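Local coordinates for viral macrophage inflammatory protein-II (PDB 2FHT), which binds a wide range of chemokine receptors, among them human CXCR4, and thereby blocks infection by several strains of HIV-1, at residues A[26-31]-A[66-71]; A[38-43]-A[50-55]. All coordinates share one frame; numbering follows the deposited sequence.

Interaction 1: residues A[26-31]-A[66-71]; sequences SSWYPT and LPVTAR
Two backbone hydrogen bonds tie the extended C-terminal tail to strand 25-30, both made by Trp-28. Its N-H donates a hydrogen bond to Pro-67 O at 3.1 Å, lying in the plane of that carbonyl, and its O accepts one from the N-H of Thr-69 (O to N 2.8 Å), with the donor tilted 24° out of the carbonyl plane. Trp-28 and Val-68 thus form a single beta bridge, and the tail then runs on across the strand instead of pairing along it. The same Trp-28 O is also approached by Val-68 CA in a CA-H...O contact.

The Trp-28 side chain folds back to the tail. CG sits between the backbone N and the carbonyl carbon (chi1 66°), which brings the indole under Val-68. One methyl, CG2, is modelled over the face of the six-membered ring, but closer than carbons can sit, so the closeness and strength of this CH-pi contact are doubtful. At the ring edge, Leu-66 O lies near the indole plane and receives a weak, bent hydrogen bond from NE1 (3.3 Å), while Leu-66 CB packs on CD1 at 3.7 Å. NE1 makes a second weak bond to Met-63 O.

Farther along, Thr-69 CB lies against Ser-27 OG (3.1 Å). The Thr-69 and Tyr-29 side chains run side by side, pointing the same way, with Thr-69 CG2 meeting Tyr-29 CD1 at 3.5 Å. Pro-67 CD rests on Ser-26 O at 3.5 Å.

Ser-26 and Ser-27 both bond to Leu-43, forming a classic beta bulge in the outermost strand 25-30. Leu-66, the first residue to leave helix 57-65, reaches Phe-42 of strand 39-44, and Thr-69 reaches Leu-43, so the tail leaves the helix and crosses the edge of the sheet.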
loop_
_atom_site.group_PDB
_atom_site.type_symbol
_atom_site.label_atom_id
_atom_site.label_comp_id
_atom_site.label_asym_id
_atom_site.label_seq_id
_atom_site.Cartn_x
_atom_site.Cartn_y
_atom_site.Cartn_z
ATOM N N SER A 26 -5.710 7.982 3.747
ATOM C CA SER A 26 -6.308 7.664 5.026
ATOM C C SER A 26 -5.542 6.596 5.839
ATOM O O SER A 26 -5.329 6.769 7.039
ATOM C CB SER A 26 -7.782 7.282 4.846
ATOM O OG SER A 26 -7.935 5.923 4.492
ATOM N N SER A 27 -5.062 5.544 5.183
ATOM C CA SER A 27 -4.337 4.474 5.867
ATOM C C SER A 27 -3.613 3.607 4.862
ATOM O O SER A 27 -3.584 3.908 3.666
ATOM C CB SER A 27 -5.318 3.586 6.643
ATOM O OG SER A 27 -6.281 3.005 5.768
ATOM N N TRP A 28 -3.029 2.515 5.332
ATOM C CA TRP A 28 -2.330 1.615 4.423
ATOM C C TRP A 28 -2.357 0.196 4.979
ATOM O O TRP A 28 -2.677 -0.011 6.151
ATOM C CB TRP A 28 -0.870 2.058 4.234
ATOM C CG TRP A 28 -0.016 1.944 5.491
ATOM C CD1 TRP A 28 0.071 2.848 6.515
ATOM C CD2 TRP A 28 0.860 0.871 5.839
ATOM N NE1 TRP A 28 0.945 2.403 7.467
ATOM C CE2 TRP A 28 1.450 1.198 7.078
ATOM C CE3 TRP A 28 1.207 -0.340 5.216
ATOM C CZ2 TRP A 28 2.364 0.355 7.714
ATOM C CZ3 TRP A 28 2.109 -1.172 5.849
ATOM C CH2 TRP A 28 2.684 -0.820 7.084
ATOM N N TYR A 29 -2.042 -0.782 4.130
ATOM C CA TYR A 29 -1.975 -2.166 4.573
ATOM C C TYR A 29 -0.956 -2.870 3.701
ATOM O O TYR A 29 -0.766 -2.488 2.539
ATOM C CB TYR A 29 -3.343 -2.844 4.535
ATOM C CG TYR A 29 -4.040 -2.816 3.206
ATOM C CD1 TYR A 29 -4.906 -1.773 2.874
ATOM C CD2 TYR A 29 -3.900 -3.866 2.308
ATOM C CE1 TYR A 29 -5.627 -1.782 1.676
ATOM C CE2 TYR A 29 -4.613 -3.891 1.119
ATOM C CZ TYR A 29 -5.476 -2.850 0.805
ATOM O OH TYR A 29 -6.194 -2.899 -0.370
ATOM N N PRO A 30 -0.190 -3.812 4.288
ATOM C CA PRO A 30 0.826 -4.549 3.526
ATOM C C PRO A 30 0.186 -5.620 2.683
ATOM O O PRO A 30 -0.950 -6.002 2.934
ATOM C CB PRO A 30 1.701 -5.170 4.619
ATOM C CG PRO A 30 0.739 -5.427 5.719
ATOM C CD PRO A 30 -0.230 -4.254 5.699
ATOM N N THR A 31 0.861 -5.999 1.609
ATOM C CA THR A 31 0.385 -7.087 0.762
ATOM C C THR A 31 0.975 -8.373 1.373
ATOM O O THR A 31 1.804 -8.325 2.308
ATOM C CB THR A 31 0.835 -6.955 -0.717
ATOM O OG1 THR A 31 2.243 -6.769 -0.785
ATOM C CG2 THR A 31 0.165 -5.800 -1.375
ATOM N N LEU A 66 0.956 7.271 8.718
ATOM C CA LEU A 66 -0.401 6.782 8.555
ATOM C C LEU A 66 -0.639 5.525 9.376
ATOM O O LEU A 66 0.306 4.800 9.684
ATOM C CB LEU A 66 -0.674 6.455 7.081
ATOM C CG LEU A 66 -0.738 7.583 6.045
ATOM C CD1 LEU A 66 -0.836 6.955 4.674
ATOM C CD2 LEU A 66 -1.924 8.502 6.292
ATOM N N PRO A 67 -1.905 5.266 9.769
ATOM C CA PRO A 67 -2.209 4.055 10.548
ATOM C C PRO A 67 -2.445 2.874 9.582
ATOM O O PRO A 67 -2.815 3.082 8.419
ATOM C CB PRO A 67 -3.509 4.431 11.255
ATOM C CG PRO A 67 -4.190 5.244 10.221
ATOM C CD PRO A 67 -3.088 6.142 9.698
ATOM N N VAL A 68 -2.143 1.661 10.034
ATOM C CA VAL A 68 -2.382 0.473 9.218
ATOM C C VAL A 68 -3.866 0.157 9.377
ATOM O O VAL A 68 -4.423 0.273 10.468
ATOM C CB VAL A 68 -1.561 -0.758 9.679
ATOM C CG1 VAL A 68 -2.140 -2.025 9.082
ATOM C CG2 VAL A 68 -0.145 -0.630 9.221
ATOM N N THR A 69 -4.482 -0.285 8.293
ATOM C CA THR A 69 -5.891 -0.596 8.298
ATOM C C THR A 69 -6.113 -2.104 8.109
ATOM O O THR A 69 -5.277 -2.778 7.522
ATOM C CB THR A 69 -6.577 0.208 7.168
ATOM O OG1 THR A 69 -7.997 0.178 7.340
ATOM C CG2 THR A 69 -6.234 -0.374 5.807
ATOM N N ALA A 70 -7.209 -2.627 8.661
ATOM C CA ALA A 70 -7.572 -4.042 8.536
ATOM C C ALA A 70 -8.502 -4.250 7.340
ATOM O O ALA A 70 -9.251 -3.343 6.956
ATOM C CB ALA A 70 -8.268 -4.536 9.820
ATOM N N ARG A 71 -8.418 -5.424 6.727
ATOM C CA ARG A 71 -9.271 -5.772 5.594
ATOM C C ARG A 71 -10.669 -6.143 6.086
ATOM O O ARG A 71 -11.664 -5.892 5.379
ATOM C CB ARG A 71 -8.667 -6.939 4.832
ATOM O OXT ARG A 71 -10.741 -6.709 7.190
#

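Interaction 2: residues A[38-43]-A[50-55]; sequences PGVIFL and VCADKS
Phe-42 and Ala-52 meet on the face of the hairpin that also carries Val-40 and Val-50. From CB, 3.9 Å from Val-50 O, the Phe-42 chain places CG anti to the carbonyl carbon (chi1 -74°), which carries the ring along the sheet face to Ala-52. CD1 passes Ala-52 CB, and CE1 comes to 3.4 Å from that methyl, which lies at the ring edge, near its plane. Val-40 CG2 touches Ala-52 CB, and its other methyl, CG1, packs on Lys-54 CE at 3.6 Å, the two side chains crossing at about a right angle.

Four backbone bonds join the strands, a reciprocal pair at Val-40 and Ala-52 and another at Phe-42 and Val-50, where Phe-42 N to Val-50 O is 2.7 Å. Between them the non-hydrogen-bonded pair Ile-41 and Cys-51 points to the other face, with Ile-41 CG1 4.2 Å from Cys-51 SG. That sulphur forms the disulfide to Cys-12. Farther along, Asp-53 OD1 accepts from Ser-55 N in an Asx turn and also from Ser-55 OG, both from above the same face of its carboxylate.

Val-59 of helix 57-65 touches Phe-42 and Ala-52: this is the antiparallel hairpin of the chemokine fold, packed under its C-terminal helix.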
loop_
_atom_site.group_PDB
_atom_site.type_symbol
_atom_site.label_atom_id
_atom_site.label_comp_id
_atom_site.label_asym_id
_atom_site.label_seq_id
_atom_site.Cartn_x
_atom_site.Cartn_y
_atom_site.Cartn_z
ATOM N N PRO A 38 7.557 -6.901 -3.156
ATOM C CA PRO A 38 7.183 -6.468 -1.807
ATOM C C PRO A 38 6.509 -5.091 -1.863
ATOM O O PRO A 38 7.163 -4.081 -2.184
ATOM C CB PRO A 38 8.535 -6.379 -1.099
ATOM C CG PRO A 38 9.483 -6.040 -2.207
ATOM C CD PRO A 38 9.019 -6.952 -3.315
ATOM N N GLY A 39 5.240 -5.027 -1.472
ATOM C CA GLY A 39 4.553 -3.750 -1.527
ATOM C C GLY A 39 3.573 -3.400 -0.436
ATOM O O GLY A 39 3.317 -4.168 0.475
ATOM N N VAL A 40 3.140 -2.151 -0.446
ATOM C CA VAL A 40 2.144 -1.693 0.512
ATOM C C VAL A 40 1.067 -0.985 -0.281
ATOM O O VAL A 40 1.338 -0.428 -1.342
ATOM C CB VAL A 40 2.713 -0.727 1.599
ATOM C CG1 VAL A 40 3.715 -1.446 2.521
ATOM C CG2 VAL A 40 3.323 0.478 0.966
ATOM N N ILE A 41 -0.166 -1.080 0.184
ATOM C CA ILE A 41 -1.274 -0.418 -0.482
ATOM C C ILE A 41 -1.775 0.763 0.357
ATOM O O ILE A 41 -2.119 0.593 1.527
ATOM C CB ILE A 41 -2.448 -1.400 -0.721
ATOM C CG1 ILE A 41 -1.990 -2.559 -1.620
ATOM C CG2 ILE A 41 -3.635 -0.664 -1.321
ATOM C CD1 ILE A 41 -2.941 -3.787 -1.641
ATOM N N PHE A 42 -1.744 1.963 -0.217
ATOM C CA PHE A 42 -2.253 3.140 0.476
ATOM C C PHE A 42 -3.725 3.299 0.136
ATOM O O PHE A 42 -4.132 3.041 -0.998
ATOM C CB PHE A 42 -1.492 4.415 0.072
ATOM C CG PHE A 42 -0.115 4.505 0.651
ATOM C CD1 PHE A 42 0.999 4.241 -0.136
ATOM C CD2 PHE A 42 0.067 4.766 2.012
ATOM C CE1 PHE A 42 2.265 4.238 0.421
ATOM C CE2 PHE A 42 1.329 4.763 2.578
ATOM C CZ PHE A 42 2.434 4.493 1.789
ATOM N N LEU A 43 -4.536 3.606 1.138
ATOM C CA LEU A 43 -5.951 3.825 0.923
ATOM C C LEU A 43 -6.121 5.319 0.933
ATOM O O LEU A 43 -5.673 5.985 1.863
ATOM C CB LEU A 43 -6.786 3.186 2.033
ATOM C CG LEU A 43 -6.837 1.659 1.962
ATOM C CD1 LEU A 43 -7.489 1.100 3.205
ATOM C CD2 LEU A 43 -7.625 1.234 0.721
ATOM N N VAL A 50 -3.837 2.449 -3.677
ATOM C CA VAL A 50 -2.612 2.713 -4.449
ATOM C C VAL A 50 -1.414 1.873 -3.978
ATOM O O VAL A 50 -1.056 1.867 -2.806
ATOM C CB VAL A 50 -2.237 4.233 -4.426
ATOM C CG1 VAL A 50 -1.103 4.523 -5.379
ATOM C CG2 VAL A 50 -3.433 5.077 -4.777
ATOM N N CYS A 51 -0.809 1.163 -4.920
ATOM C CA CYS A 51 0.355 0.319 -4.666
ATOM C C CYS A 51 1.630 1.128 -4.567
ATOM O O CYS A 51 1.905 1.968 -5.438
ATOM C CB CYS A 51 0.515 -0.680 -5.806
ATOM S SG CYS A 51 -0.417 -2.191 -5.531
ATOM N N ALA A 52 2.441 0.841 -3.556
ATOM C CA ALA A 52 3.675 1.573 -3.383
ATOM C C ALA A 52 4.838 0.665 -3.010
ATOM O O ALA A 52 4.648 -0.393 -2.425
ATOM C CB ALA A 52 3.484 2.685 -2.347
ATOM N N ASP A 53 6.037 1.075 -3.424
ATOM C CA ASP A 53 7.293 0.362 -3.201
ATOM C C ASP A 53 7.783 0.713 -1.817
ATOM O O ASP A 53 8.266 1.828 -1.591
ATOM C CB ASP A 53 8.330 0.834 -4.231
ATOM C CG ASP A 53 9.663 0.102 -4.129
ATOM O OD1 ASP A 53 9.951 -0.530 -3.100
ATOM O OD2 ASP A 53 10.435 0.161 -5.106
ATOM N N LYS A 54 7.725 -0.260 -0.911
ATOM C CA LYS A 54 8.138 -0.038 0.464
ATOM C C LYS A 54 9.625 0.257 0.713
ATOM O O LYS A 54 10.014 0.562 1.840
ATOM C CB LYS A 54 7.635 -1.182 1.342
ATOM C CG LYS A 54 8.012 -2.560 0.855
ATOM C CD LYS A 54 7.033 -3.588 1.376
ATOM C CE LYS A 54 6.745 -3.415 2.866
ATOM N NZ LYS A 54 7.898 -3.790 3.731
ATOM N N SER A 55 10.448 0.173 -0.326
ATOM C CA SER A 55 11.872 0.444 -0.196
ATOM C C SER A 55 12.109 1.938 -0.274
ATOM O O SER A 55 13.098 2.453 0.246
ATOM C CB SER A 55 12.655 -0.250 -1.316
ATOM O OG SER A 55 12.603 0.492 -2.524
#

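In the fold
Strand 39-44 is the middle strand of the three-stranded antiparallel sheet, and it connects the two contacts: interaction 2 pairs it with strand 49-53, while strand 25-30, which carries interaction 1, lies along its other edge. There Trp-28 CB packs on Ile-41 O at 3.3 Å. Interaction 2 lies nearer the centre of the chain and is more buried, with regular strand pairing and the apolar side chains of one face, Val-40, Phe-42 and Ala-52, against helix 57-65. Interaction 1 is more peripheral: one bridge, a tryptophan ring and the partly solvent-facing tail that follows the same helix, with several of its residues exposed.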